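Local coordinates for ADP compounds hydrolase NudE (Escherichia coli, PDB 1VHZ), which hydrolyses ADP-ribose, NADH and adenosine dinucleotides such as Ap3A and Ap2A, using magnesium or another divalent cation, and works as a homodimer, at residues E73-G78 and E143-P148; L83-E88 and A94-K99; L115-S120 and E168-S173; V130-Y135 and R179-G184; V150-P153 and D159-E162. One frame throughout, in Å; residues are numbered along the deposited sequence.

Contact 1 of 5, residues E73-G78 and E143-P148; sequences ESYELG and EPEPLP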
# COMPACT_ATOMS: atom_id res chain seq x y z
N GLU A 73 -2.68 -13.77 9.70
CA GLU A 73 -2.33 -14.70 10.76
C GLU A 73 -0.88 -15.16 10.64
O GLU A 73 -0.59 -16.35 10.58
CB GLU A 73 -3.23 -15.92 10.84
CG GLU A 73 -4.65 -15.60 11.27
CD GLU A 73 -5.62 -16.74 10.95
OE1 GLU A 73 -5.20 -17.92 10.96
OE2 GLU A 73 -6.80 -16.41 10.73
N SER A 74 0.02 -14.19 10.63
CA SER A 74 1.44 -14.49 10.53
C SER A 74 2.22 -13.31 11.08
O SER A 74 1.64 -12.27 11.38
CB SER A 74 1.82 -14.70 9.04
OG SER A 74 1.44 -13.53 8.31
N TYR A 75 3.53 -13.48 11.17
CA TYR A 75 4.39 -12.43 11.66
C TYR A 75 4.99 -11.68 10.48
O TYR A 75 5.52 -12.32 9.57
CB TYR A 75 5.49 -13.00 12.56
CG TYR A 75 4.98 -13.22 13.97
CD1 TYR A 75 4.49 -14.46 14.37
CD2 TYR A 75 4.95 -12.16 14.88
CE1 TYR A 75 4.02 -14.64 15.66
CE2 TYR A 75 4.47 -12.34 16.15
CZ TYR A 75 4.00 -13.58 16.54
OH TYR A 75 3.51 -13.75 17.82
N GLU A 76 4.84 -10.35 10.47
CA GLU A 76 5.48 -9.66 9.34
C GLU A 76 6.87 -9.20 9.80
O GLU A 76 7.17 -9.29 11.00
CB GLU A 76 4.62 -8.63 8.71
CG GLU A 76 4.17 -7.40 9.35
CD GLU A 76 3.28 -6.47 8.55
OE1 GLU A 76 2.23 -6.08 9.11
OE2 GLU A 76 3.61 -6.05 7.41
N LEU A 77 7.76 -8.97 8.86
CA LEU A 77 9.10 -8.48 9.11
C LEU A 77 9.10 -7.08 8.46
O LEU A 77 8.71 -7.00 7.27
CB LEU A 77 10.19 -9.30 8.45
CG LEU A 77 11.60 -8.68 8.47
CD1 LEU A 77 12.10 -8.51 9.90
CD2 LEU A 77 12.59 -9.52 7.67
N GLY A 78 9.39 -6.03 9.20
CA GLY A 78 9.35 -4.72 8.55
C GLY A 78 9.67 -3.56 9.47
O GLY A 78 10.28 -3.72 10.52
N GLU A 143 1.34 -2.66 22.56
CA GLU A 143 1.54 -3.99 22.02
C GLU A 143 1.30 -5.06 23.08
O GLU A 143 1.72 -4.97 24.23
CB GLU A 143 2.92 -4.16 21.40
CG GLU A 143 4.12 -4.08 22.29
CD GLU A 143 4.35 -2.73 22.94
OE1 GLU A 143 4.90 -2.70 24.06
OE2 GLU A 143 4.00 -1.68 22.35
N PRO A 144 0.64 -6.15 22.67
CA PRO A 144 0.34 -7.26 23.56
C PRO A 144 1.58 -8.10 23.82
O PRO A 144 1.62 -8.85 24.79
CB PRO A 144 -0.72 -8.05 22.83
CG PRO A 144 -0.56 -7.71 21.39
CD PRO A 144 0.07 -6.35 21.32
N GLU A 145 2.55 -8.06 22.90
CA GLU A 145 3.76 -8.86 23.11
C GLU A 145 4.94 -8.08 22.58
O GLU A 145 4.75 -7.17 21.77
CB GLU A 145 3.63 -10.24 22.46
CG GLU A 145 3.53 -10.26 20.96
CD GLU A 145 3.36 -11.59 20.27
OE1 GLU A 145 3.44 -12.70 20.85
OE2 GLU A 145 3.11 -11.54 19.04
N PRO A 146 6.13 -8.37 23.07
CA PRO A 146 7.33 -7.70 22.63
C PRO A 146 7.55 -7.85 21.13
O PRO A 146 7.10 -8.82 20.51
CB PRO A 146 8.45 -8.34 23.44
CG PRO A 146 7.80 -9.10 24.54
CD PRO A 146 6.41 -9.43 24.07
N LEU A 147 8.17 -6.86 20.51
CA LEU A 147 8.46 -6.88 19.08
C LEU A 147 9.93 -7.21 18.86
O LEU A 147 10.80 -6.38 19.12
CB LEU A 147 8.12 -5.50 18.50
CG LEU A 147 6.69 -5.04 18.81
CD1 LEU A 147 6.49 -3.56 18.53
CD2 LEU A 147 5.68 -5.88 18.02
N PRO A 148 10.23 -8.43 18.45
CA PRO A 148 11.62 -8.83 18.23
C PRO A 148 12.24 -7.93 17.18
O PRO A 148 11.57 -7.59 16.20
CB PRO A 148 11.54 -10.29 17.79
CG PRO A 148 10.19 -10.75 18.15
CD PRO A 148 9.29 -9.52 18.15
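In the mixed sheet of the Nudix domain, Tyr-75 of strand 74-78 reaches across to Glu-145, in the loop that leads from strand 125-136 to strand 149-153. The link is a single hydrogen bond. Tyr-75 OH gives its proton to Glu-145 OE2 at 2.6 Å, a short bond. The oxygen is met on its syn side, 16° out of the carboxylate plane. The second oxygen stays close, with Glu-145 OE1 at 3.2 Å from Tyr-75 OH. Tyr-75 reaches out from the strand and Glu-145 from the facing loop. Glu-145 OE2 lies at the edge of the phenol ring, near the hydroxyl, and is also 3.3 Å from Tyr-75 CE2. The ring and carboxylate planes are turned 32° apart. The extended chain of Glu-145 beyond CG, with chi2 at -178°, lets the loop backbone stand well back from the strand. Tyr-75 is buried, while Glu-145 is partly exposed, and the carboxylate of Glu-145 meets the hydroxyl of the buried tyrosine.

The second subunit borders this contact. Phe-33 of that subunit packs on Glu-145, and Gln-8 O of that subunit makes a weak hydrogen bond with Tyr-75 OH. A G1 beta bulge at Glu-73 and Ser-74, opposite Ala-69, opens the strand just before Tyr-75. The Tyr-Glu bond thus joins a strand of the Nudix sheet to the loop before strand 149-153, beside the dimer partner.

Contact 2 of 5, residues L83-E88 and A94-K99; sequences LIDPGE and ANRELK
Glu-88 OE1 is gripped by two donors, Arg-96 NH2 and the backbone N of Asp-85. Its bond to Arg-96 NH2 is 2.8 Å long and uses the syn lone pair. Glu-88 OE2 takes the other half of the salt bridge, from Arg-96 NE at 2.6 Å. Arg-96 thus holds the carboxylate side-on with two nitrogens, and the two planes are only 12° apart. Both bonds are nearly straight. The bond from Asp-85 N comes from the anti side and ties Glu-88 back across the type II turn 85-88.

Arg-96 NH2 also donates to Leu-83 O at 3.0 Å, in the guanidinium plane. Asp-85 OD2 lies over one guanidinium face, 3.5 Å from Arg-96 CZ, and acts through charge alone. Asp-85 OD1 has its own salt bridge, to Arg-49. Arg-96 NH1 reaches Glu-97 OE1 at 2.8 Å, from above that carboxylate plane. A water joins Glu-97 OE1 to Leu-83 N, weakly at the Leu-83 end. A bend at chi3 (55°) turns the guanidinium toward the loop. A methionine in place of Arg-96 would probably leave Glu-88 without its charged mate and Leu-83 O without this donor.

The segments belong to the Nudix box. Glu-97 is a divalent-metal ligand by similarity, and Arg-96 may help to position it. The loop follows strand 80-83 and runs into helix 90-102, which packs Ala-94 and Leu-98 on Ile-54 of strand 51-58. Ala-94 also touches Val-129 of strand 125-136.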
# COMPACT_ATOMS: atom_id res chain seq x y z
N LEU A 83 0.34 5.49 14.63
CA LEU A 83 -0.47 6.63 14.31
C LEU A 83 0.09 7.92 14.90
O LEU A 83 0.74 7.92 15.94
CB LEU A 83 -1.90 6.42 14.85
CG LEU A 83 -2.64 5.23 14.25
CD1 LEU A 83 -4.01 5.06 14.92
CD2 LEU A 83 -2.80 5.42 12.75
N ILE A 84 -0.15 9.01 14.19
CA ILE A 84 0.26 10.33 14.69
C ILE A 84 -0.85 10.82 15.61
O ILE A 84 -1.99 10.89 15.13
CB ILE A 84 0.43 11.31 13.51
CG1 ILE A 84 1.56 10.80 12.60
CG2 ILE A 84 0.66 12.72 14.03
CD1 ILE A 84 1.93 11.72 11.45
N ASP A 85 -0.59 11.10 16.87
CA ASP A 85 -1.68 11.58 17.74
C ASP A 85 -1.99 13.04 17.40
O ASP A 85 -1.08 13.78 17.02
CB ASP A 85 -1.32 11.40 19.21
CG ASP A 85 -1.09 9.96 19.63
OD1 ASP A 85 -1.71 9.04 19.05
OD2 ASP A 85 -0.29 9.69 20.55
N PRO A 86 -3.24 13.44 17.50
CA PRO A 86 -3.64 14.82 17.23
C PRO A 86 -2.76 15.80 17.98
O PRO A 86 -2.47 15.64 19.16
CB PRO A 86 -5.08 14.91 17.68
CG PRO A 86 -5.57 13.52 17.85
CD PRO A 86 -4.37 12.61 17.98
N GLY A 87 -2.24 16.81 17.28
CA GLY A 87 -1.36 17.79 17.91
C GLY A 87 0.11 17.49 17.71
O GLY A 87 0.96 18.37 17.87
N GLU A 88 0.47 16.26 17.35
CA GLU A 88 1.85 15.86 17.16
C GLU A 88 2.34 16.09 15.74
O GLU A 88 1.58 15.90 14.79
CB GLU A 88 1.98 14.33 17.37
CG GLU A 88 2.29 13.79 18.72
CD GLU A 88 2.54 12.31 18.85
OE1 GLU A 88 2.06 11.45 18.07
OE2 GLU A 88 3.24 11.93 19.83
N ALA A 94 7.08 10.05 15.32
CA ALA A 94 8.11 9.08 15.00
C ALA A 94 8.97 8.77 16.24
O ALA A 94 9.21 7.61 16.55
CB ALA A 94 8.99 9.58 13.85
N ASN A 95 9.43 9.82 16.91
CA ASN A 95 10.27 9.66 18.10
C ASN A 95 9.54 8.85 19.18
O ASN A 95 10.10 7.91 19.73
CB ASN A 95 10.72 11.03 18.60
CG ASN A 95 12.06 11.04 19.30
OD1 ASN A 95 12.92 10.19 19.10
ND2 ASN A 95 12.27 12.02 20.18
N ARG A 96 8.29 9.19 19.45
CA ARG A 96 7.48 8.49 20.44
C ARG A 96 7.29 7.02 20.06
O ARG A 96 7.48 6.14 20.90
CB ARG A 96 6.12 9.18 20.63
CG ARG A 96 5.17 8.45 21.58
CD ARG A 96 3.82 9.17 21.69
NE ARG A 96 3.20 9.37 20.39
CZ ARG A 96 2.78 8.39 19.58
NH1 ARG A 96 2.89 7.11 19.92
NH2 ARG A 96 2.24 8.69 18.40
N GLU A 97 6.92 6.76 18.80
CA GLU A 97 6.73 5.38 18.36
C GLU A 97 8.03 4.59 18.47
O GLU A 97 7.96 3.42 18.87
CB GLU A 97 6.18 5.27 16.94
CG GLU A 97 4.75 5.77 16.75
CD GLU A 97 3.71 4.84 17.35
OE1 GLU A 97 2.63 5.35 17.71
OE2 GLU A 97 3.97 3.62 17.45
N LEU A 98 9.16 5.15 18.09
CA LEU A 98 10.41 4.39 18.21
C LEU A 98 10.62 3.98 19.69
O LEU A 98 10.99 2.84 19.95
CB LEU A 98 11.62 5.19 17.81
CG LEU A 98 12.47 5.05 16.60
CD1 LEU A 98 13.89 5.61 16.89
CD2 LEU A 98 12.59 3.64 16.05
N LYS A 99 10.50 4.95 20.60
CA LYS A 99 10.70 4.74 22.01
C LYS A 99 9.80 3.62 22.54
O LYS A 99 10.29 2.76 23.25
CB LYS A 99 10.47 6.01 22.84
CG LYS A 99 11.46 7.12 22.63
CD LYS A 99 11.06 8.39 23.39
CE LYS A 99 12.04 9.51 22.98
NZ LYS A 99 11.51 10.83 23.40
O HOH W 1 0.32 3.60 17.40

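Contact 3 of 5, residues L115-S120 and E168-S173; sequences LSMAPS and EARNVS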
# COMPACT_ATOMS: atom_id res chain seq x y z
N LEU A 115 2.68 9.03 1.85
CA LEU A 115 2.01 8.19 0.86
C LEU A 115 0.57 7.87 1.22
O LEU A 115 0.26 7.69 2.39
CB LEU A 115 2.75 6.85 0.80
CG LEU A 115 3.75 6.51 -0.26
CD1 LEU A 115 4.44 7.68 -0.93
CD2 LEU A 115 4.80 5.54 0.30
N SER A 116 -0.25 7.72 0.19
CA SER A 116 -1.63 7.28 0.37
C SER A 116 -1.64 5.77 0.14
O SER A 116 -0.62 5.24 -0.35
CB SER A 116 -2.49 7.97 -0.71
OG SER A 116 -2.31 7.26 -1.93
N MET A 117 -2.66 5.04 0.55
CA MET A 117 -2.74 3.60 0.32
C MET A 117 -4.16 3.23 -0.12
O MET A 117 -5.13 3.40 0.61
CB MET A 117 -2.38 2.78 1.55
CG MET A 117 -1.15 3.09 2.36
SD MET A 117 -1.41 4.31 3.66
CE MET A 117 -1.10 3.36 5.14
N ALA A 118 -4.33 2.77 -1.35
CA ALA A 118 -5.64 2.42 -1.89
C ALA A 118 -6.69 3.48 -1.57
O ALA A 118 -7.67 3.26 -0.86
CB ALA A 118 -6.06 1.04 -1.41
N PRO A 119 -6.53 4.68 -2.15
CA PRO A 119 -7.44 5.80 -1.98
C PRO A 119 -8.83 5.59 -2.53
O PRO A 119 -9.74 6.40 -2.33
CB PRO A 119 -6.73 6.97 -2.65
CG PRO A 119 -5.78 6.35 -3.62
CD PRO A 119 -5.37 5.04 -3.00
N SER A 120 -9.09 4.51 -3.26
CA SER A 120 -10.43 4.23 -3.77
C SER A 120 -11.37 3.89 -2.61
O SER A 120 -12.56 4.16 -2.67
CB SER A 120 -10.41 3.06 -4.76
OG SER A 120 -10.08 3.53 -6.06
N GLU A 168 5.44 -6.09 1.59
CA GLU A 168 4.21 -5.34 1.79
C GLU A 168 4.44 -3.97 1.14
O GLU A 168 5.53 -3.41 1.29
CB GLU A 168 3.88 -5.29 3.27
CG GLU A 168 2.56 -4.63 3.61
CD GLU A 168 2.64 -3.12 3.70
OE1 GLU A 168 3.77 -2.60 3.85
OE2 GLU A 168 1.60 -2.46 3.64
N ALA A 169 3.46 -3.43 0.43
CA ALA A 169 3.63 -2.19 -0.31
C ALA A 169 4.25 -1.02 0.42
O ALA A 169 5.02 -0.27 -0.23
CB ALA A 169 2.34 -1.74 -1.01
N ARG A 170 3.90 -0.77 1.66
CA ARG A 170 4.47 0.35 2.41
C ARG A 170 5.92 0.06 2.79
O ARG A 170 6.75 0.97 2.68
CB ARG A 170 3.61 0.64 3.65
CG ARG A 170 2.22 1.17 3.24
CD ARG A 170 1.24 1.13 4.42
NE ARG A 170 1.30 -0.13 5.12
CZ ARG A 170 0.77 -0.43 6.29
NH1 ARG A 170 0.92 -1.64 6.83
NH2 ARG A 170 0.09 0.49 6.95
N ASN A 171 6.22 -1.20 3.16
CA ASN A 171 7.59 -1.57 3.48
C ASN A 171 8.48 -1.43 2.25
O ASN A 171 9.57 -0.87 2.32
CB ASN A 171 7.73 -3.04 3.97
CG ASN A 171 7.27 -3.25 5.39
OD1 ASN A 171 7.20 -2.32 6.20
ND2 ASN A 171 6.89 -4.48 5.71
N VAL A 172 8.00 -1.96 1.12
CA VAL A 172 8.81 -1.91 -0.12
C VAL A 172 9.02 -0.49 -0.59
O VAL A 172 10.13 -0.09 -0.94
CB VAL A 172 8.17 -2.80 -1.19
CG1 VAL A 172 8.80 -2.62 -2.56
CG2 VAL A 172 8.28 -4.29 -0.77
N SER A 173 7.96 0.34 -0.57
CA SER A 173 8.09 1.74 -0.94
C SER A 173 9.15 2.42 -0.06
O SER A 173 10.02 3.10 -0.57
CB SER A 173 6.76 2.50 -0.67
OG SER A 173 5.79 2.10 -1.60
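Met-117 lies nearly perpendicular to Arg-170. It meets the aliphatic part of the arginine, with Met-117 CG 3.7 Å from Arg-170 CD. A chi1 of -48° puts CG beside Arg-170, and the bends at chi2 (88°) and chi3 (116°) bring the methyl back to it, near the guanidinium edge. Met-117 has two deposited conformers. In the one described, Met-117 CE comes within 3.3 Å of Arg-170 CD, a closeness that is doubtful.

The second pair is smaller. Leu-115 CD2 touches Ser-173 CB at 3.7 Å. Ser-173 OG donates to Ala-169 O of its own helix at 2.8 Å, and it also hydrogen-bonds Ser-173 OG of the second subunit. Ser-173 N reaches Ala-169 O from the opposite face.

Together the pairs join strand 104-116 and the loop after it to the start of helix 169-184 in the Nudix fold. Glu-168 is the N-cap of this helix. Its OE1 accepts from Asn-171 N at 2.9 Å, and its OE2 forms a salt bridge with Arg-170 NE at 2.8 Å. A leucine in place of Arg-170 would probably leave Glu-168 OE2 without this partner and Met-117 without much of the chain it lies against. Glu-168 OE2 also accepts from Ala-118 N of the second subunit. Past Met-117, Ser-120 bonds the bound ADP-ribose through its backbone O.

Contact 4 of 5, residues V130-Y135 and R179-G184; sequences VAQDLY and REWLKG
The six-membered ring of Trp-181 has Gln-132 at its edge and Val-130 CG2 on one face, 4.3 Å above the plane and offset toward the rim. Val-130 CG1 approaches obliquely, 3.8 Å from Trp-181 CZ3. This is helix-on-sheet packing in the Nudix fold. The last turns of helix 169-184 lie against strand 125-136, away from the metal and substrate sites.

Trp-181 reaches down from the helix to meet the two strand residues head-on. Val-130 and Gln-132 are two apart on the strand and point to the same side, toward the helix. Trp-181 has CG opposite its backbone N (chi1 178°), which sends the indole out from the helix toward the sheet. Leu-112 of the neighbouring strand 104-116 also packs on Trp-181. On another side of the helix, Glu-180 forms a salt bridge with Arg-179 of the second subunit.

The amide of Gln-132 stands steeply to the indole, with the planes 75° apart. Its chain is extended beyond CG (chi2 176°), which carries the amide to the ring's outer edge. There Gln-132 NE2 lies 3.3 Å from Trp-181 CH2.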
# COMPACT_ATOMS: atom_id res chain seq x y z
N VAL A 130 13.06 8.72 8.56
CA VAL A 130 14.31 7.98 8.82
C VAL A 130 14.87 8.48 10.16
O VAL A 130 14.90 9.69 10.38
CB VAL A 130 15.38 8.22 7.74
CG1 VAL A 130 16.66 7.41 8.02
CG2 VAL A 130 14.83 7.88 6.37
N ALA A 131 15.23 7.56 11.04
CA ALA A 131 15.77 7.85 12.35
C ALA A 131 17.23 7.45 12.50
O ALA A 131 17.59 6.29 12.23
CB ALA A 131 15.01 7.01 13.39
N GLN A 132 18.08 8.40 12.85
CA GLN A 132 19.50 8.16 13.07
C GLN A 132 19.92 8.83 14.39
O GLN A 132 19.22 9.70 14.90
CB GLN A 132 20.39 8.69 11.96
CG GLN A 132 19.93 8.38 10.56
CD GLN A 132 20.78 9.03 9.49
OE1 GLN A 132 21.80 8.45 9.10
NE2 GLN A 132 20.39 10.20 9.04
N ASP A 133 21.13 8.50 14.83
CA ASP A 133 21.70 9.02 16.05
C ASP A 133 20.76 8.71 17.21
O ASP A 133 20.17 9.57 17.86
CB ASP A 133 22.02 10.51 15.95
CG ASP A 133 22.78 10.98 17.19
OD1 ASP A 133 23.39 10.12 17.87
OD2 ASP A 133 22.73 12.18 17.50
N LEU A 134 20.59 7.41 17.44
CA LEU A 134 19.71 6.89 18.46
C LEU A 134 20.33 6.87 19.86
O LEU A 134 21.53 6.76 20.01
CB LEU A 134 19.30 5.44 18.13
CG LEU A 134 18.91 5.10 16.70
CD1 LEU A 134 18.29 3.70 16.64
CD2 LEU A 134 17.94 6.11 16.11
N TYR A 135 19.46 6.88 20.86
CA TYR A 135 19.85 6.84 22.26
C TYR A 135 18.76 6.04 22.99
O TYR A 135 17.61 6.09 22.55
CB TYR A 135 19.99 8.24 22.87
CG TYR A 135 18.73 9.06 22.75
CD1 TYR A 135 17.71 8.97 23.67
CD2 TYR A 135 18.54 9.90 21.65
CE1 TYR A 135 16.54 9.72 23.53
CE2 TYR A 135 17.39 10.65 21.50
CZ TYR A 135 16.40 10.55 22.45
OH TYR A 135 15.24 11.30 22.29
N ARG A 179 16.80 4.00 0.34
CA ARG A 179 17.99 3.70 -0.47
C ARG A 179 18.29 4.87 -1.40
O ARG A 179 19.46 5.22 -1.56
CB ARG A 179 17.73 2.45 -1.28
CG ARG A 179 18.96 1.98 -2.12
CD ARG A 179 18.34 1.29 -3.30
NE ARG A 179 19.03 0.27 -4.02
CZ ARG A 179 18.57 -0.09 -5.24
NH1 ARG A 179 19.18 -1.03 -5.93
NH2 ARG A 179 17.49 0.53 -5.72
N GLU A 180 17.26 5.47 -2.02
CA GLU A 180 17.49 6.62 -2.89
C GLU A 180 18.11 7.76 -2.06
O GLU A 180 19.09 8.37 -2.47
CB GLU A 180 16.22 7.19 -3.49
CG GLU A 180 15.76 6.79 -4.83
CD GLU A 180 16.75 6.28 -5.84
OE1 GLU A 180 17.29 7.08 -6.61
OE2 GLU A 180 16.98 5.05 -5.86
N TRP A 181 17.50 8.01 -0.90
CA TRP A 181 18.00 9.06 -0.02
C TRP A 181 19.44 8.79 0.41
O TRP A 181 20.28 9.70 0.47
CB TRP A 181 17.07 9.17 1.17
CG TRP A 181 17.45 10.17 2.22
CD1 TRP A 181 17.28 11.53 2.18
CD2 TRP A 181 18.04 9.86 3.49
NE1 TRP A 181 17.72 12.08 3.37
CE2 TRP A 181 18.19 11.08 4.19
CE3 TRP A 181 18.43 8.67 4.10
CZ2 TRP A 181 18.76 11.15 5.45
CZ3 TRP A 181 18.99 8.74 5.38
CH2 TRP A 181 19.15 9.97 6.03
N LEU A 182 19.76 7.56 0.75
CA LEU A 182 21.12 7.17 1.15
C LEU A 182 22.12 7.45 0.02
O LEU A 182 23.25 7.85 0.28
CB LEU A 182 21.14 5.71 1.53
CG LEU A 182 21.38 5.15 2.89
CD1 LEU A 182 21.47 6.15 4.03
CD2 LEU A 182 20.32 4.07 3.20
N LYS A 183 21.71 7.27 -1.23
CA LYS A 183 22.53 7.55 -2.39
C LYS A 183 22.90 9.03 -2.45
O LYS A 183 24.06 9.39 -2.68
CB LYS A 183 21.80 7.19 -3.69
CG LYS A 183 21.89 5.73 -4.08
CD LYS A 183 20.98 5.38 -5.25
CE LYS A 183 21.02 3.88 -5.55
NZ LYS A 183 19.95 3.47 -6.51
N GLY A 184 21.93 9.89 -2.18
CA GLY A 184 22.13 11.33 -2.18
C GLY A 184 23.43 11.71 -1.48
O GLY A 184 24.29 12.37 -2.06

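Contact 5 of 5, residues V150-P153 and D159-E162; sequences VRWP and DLLE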
# COMPACT_ATOMS: atom_id res chain seq x y z
N VAL A 150 15.32 -6.95 14.42
CA VAL A 150 16.21 -7.59 13.46
C VAL A 150 17.15 -6.54 12.85
O VAL A 150 16.68 -5.54 12.28
CB VAL A 150 15.48 -8.31 12.32
CG1 VAL A 150 16.49 -8.98 11.37
CG2 VAL A 150 14.51 -9.36 12.83
N ARG A 151 18.44 -6.71 13.04
CA ARG A 151 19.43 -5.80 12.47
C ARG A 151 19.75 -6.28 11.05
O ARG A 151 20.05 -7.46 10.86
CB ARG A 151 20.69 -5.75 13.35
CG ARG A 151 20.48 -4.75 14.50
CD ARG A 151 21.43 -5.02 15.66
NE ARG A 151 21.83 -3.75 16.28
CZ ARG A 151 21.03 -2.92 16.94
NH1 ARG A 151 19.74 -3.19 17.10
NH2 ARG A 151 21.54 -1.81 17.44
N TRP A 152 19.59 -5.41 10.08
CA TRP A 152 19.79 -5.74 8.68
C TRP A 152 20.76 -4.76 8.03
O TRP A 152 20.50 -3.56 8.02
CB TRP A 152 18.43 -5.68 7.95
CG TRP A 152 18.43 -6.47 6.68
CD1 TRP A 152 18.99 -6.11 5.48
CD2 TRP A 152 17.81 -7.75 6.48
NE1 TRP A 152 18.77 -7.10 4.54
CE2 TRP A 152 18.04 -8.11 5.14
CE3 TRP A 152 17.09 -8.61 7.32
CZ2 TRP A 152 17.57 -9.32 4.62
CZ3 TRP A 152 16.62 -9.81 6.81
CH2 TRP A 152 16.88 -10.15 5.45
N PRO A 153 21.86 -5.28 7.51
CA PRO A 153 22.89 -4.45 6.94
C PRO A 153 22.41 -3.65 5.74
O PRO A 153 21.81 -4.20 4.82
CB PRO A 153 24.01 -5.39 6.57
CG PRO A 153 23.59 -6.76 6.91
CD PRO A 153 22.22 -6.71 7.51
N ASP A 159 18.18 -7.31 -0.17
CA ASP A 159 17.84 -8.72 0.02
C ASP A 159 16.49 -8.86 0.73
O ASP A 159 15.87 -9.95 0.68
CB ASP A 159 18.88 -9.47 0.83
CG ASP A 159 20.29 -9.47 0.29
OD1 ASP A 159 20.48 -9.11 -0.89
OD2 ASP A 159 21.22 -9.81 1.05
N LEU A 160 15.98 -7.83 1.41
CA LEU A 160 14.69 -7.92 2.09
C LEU A 160 13.55 -8.28 1.16
O LEU A 160 12.53 -8.86 1.57
CB LEU A 160 14.37 -6.62 2.83
CG LEU A 160 15.08 -6.42 4.19
CD1 LEU A 160 15.05 -4.96 4.59
CD2 LEU A 160 14.44 -7.30 5.26
N LEU A 161 13.68 -8.00 -0.13
CA LEU A 161 12.73 -8.31 -1.18
C LEU A 161 12.61 -9.79 -1.47
O LEU A 161 11.78 -10.19 -2.31
CB LEU A 161 13.16 -7.58 -2.47
CG LEU A 161 12.58 -6.21 -2.78
CD1 LEU A 161 11.92 -5.54 -1.60
CD2 LEU A 161 13.61 -5.30 -3.43
N GLU A 162 13.47 -10.62 -0.88
CA GLU A 162 13.40 -12.07 -1.06
C GLU A 162 12.64 -12.69 0.11
O GLU A 162 12.43 -13.90 0.18
CB GLU A 162 14.78 -12.70 -1.21
CG GLU A 162 15.48 -12.32 -2.51
CD GLU A 162 14.70 -12.78 -3.73
OE1 GLU A 162 14.89 -12.21 -4.82
OE2 GLU A 162 13.87 -13.72 -3.62
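Strand 149-153 lies along strand 61-69 in the mixed sheet, and its Trp-152 is covered by Leu-160 of the 3-10 turn that follows in the chain. The main interaction is a CH-pi contact. Leu-160 CD2 sits 3.4 Å from the centroid of the six-membered ring of Trp-152, only 4° off the ring normal. This methyl is thus almost exactly over the middle of the face. Leu-160 CG lies over the seam of the two rings, 3.5 Å from Trp-152 CE2. The other methyl, Leu-160 CD1, leans toward the five-membered ring and is 4.2 Å from Trp-152 CD1. The branched end of the leucine therefore covers most of the six-membered ring and reaches the five-membered one. The leucine runs antiparallel to the tryptophan side chain over its face.

The contact belongs to the Nudix fold, where it ties the strand to the connection running on to helix 169-184. Leu-77 of strand 74-78 touches both Trp-152 and Leu-160, and Leu-175 of the helix packs on Leu-160. The leucine is buried among them.

Asp-159 adds a lesser touch at the ring edge. Asp-159 CB is 4.0 Å from Trp-152 CZ2, so the methylene rather than the carboxylate meets the indole. A chi1 of -159° swings the indole off the strand toward the turn. Trp-152 NE1 donates to His-156 O. That bond ties the indole to the short link between strand and turn and probably limits its rotation. In the turn itself, Glu-162 N bonds to Asp-159 O at 2.9 Å.

Overall arrangement
All five contacts lie in and around the mixed sheet of the Nudix domain, with centres 16 to 25 Å apart. Contact 2 is nested in the chain loop closed by contact 1, and contact 5 in the loops closed by contacts 3 and 4. Contacts 3 and 4 share helix 169-184, near its start and at its end, and use the neighbouring strands 104-116 and 125-136. Contact 1 meets contact 5 through Leu-77, and contact 3 through Asn-171. Leu-98 joins contact 2 to Ala-131 in contact 4. Contacts 1, 3, 4 and 5 also reach the second subunit, so the packing of the domain and the dimer interface are closely connected, while contact 2 holds part of the likely metal site.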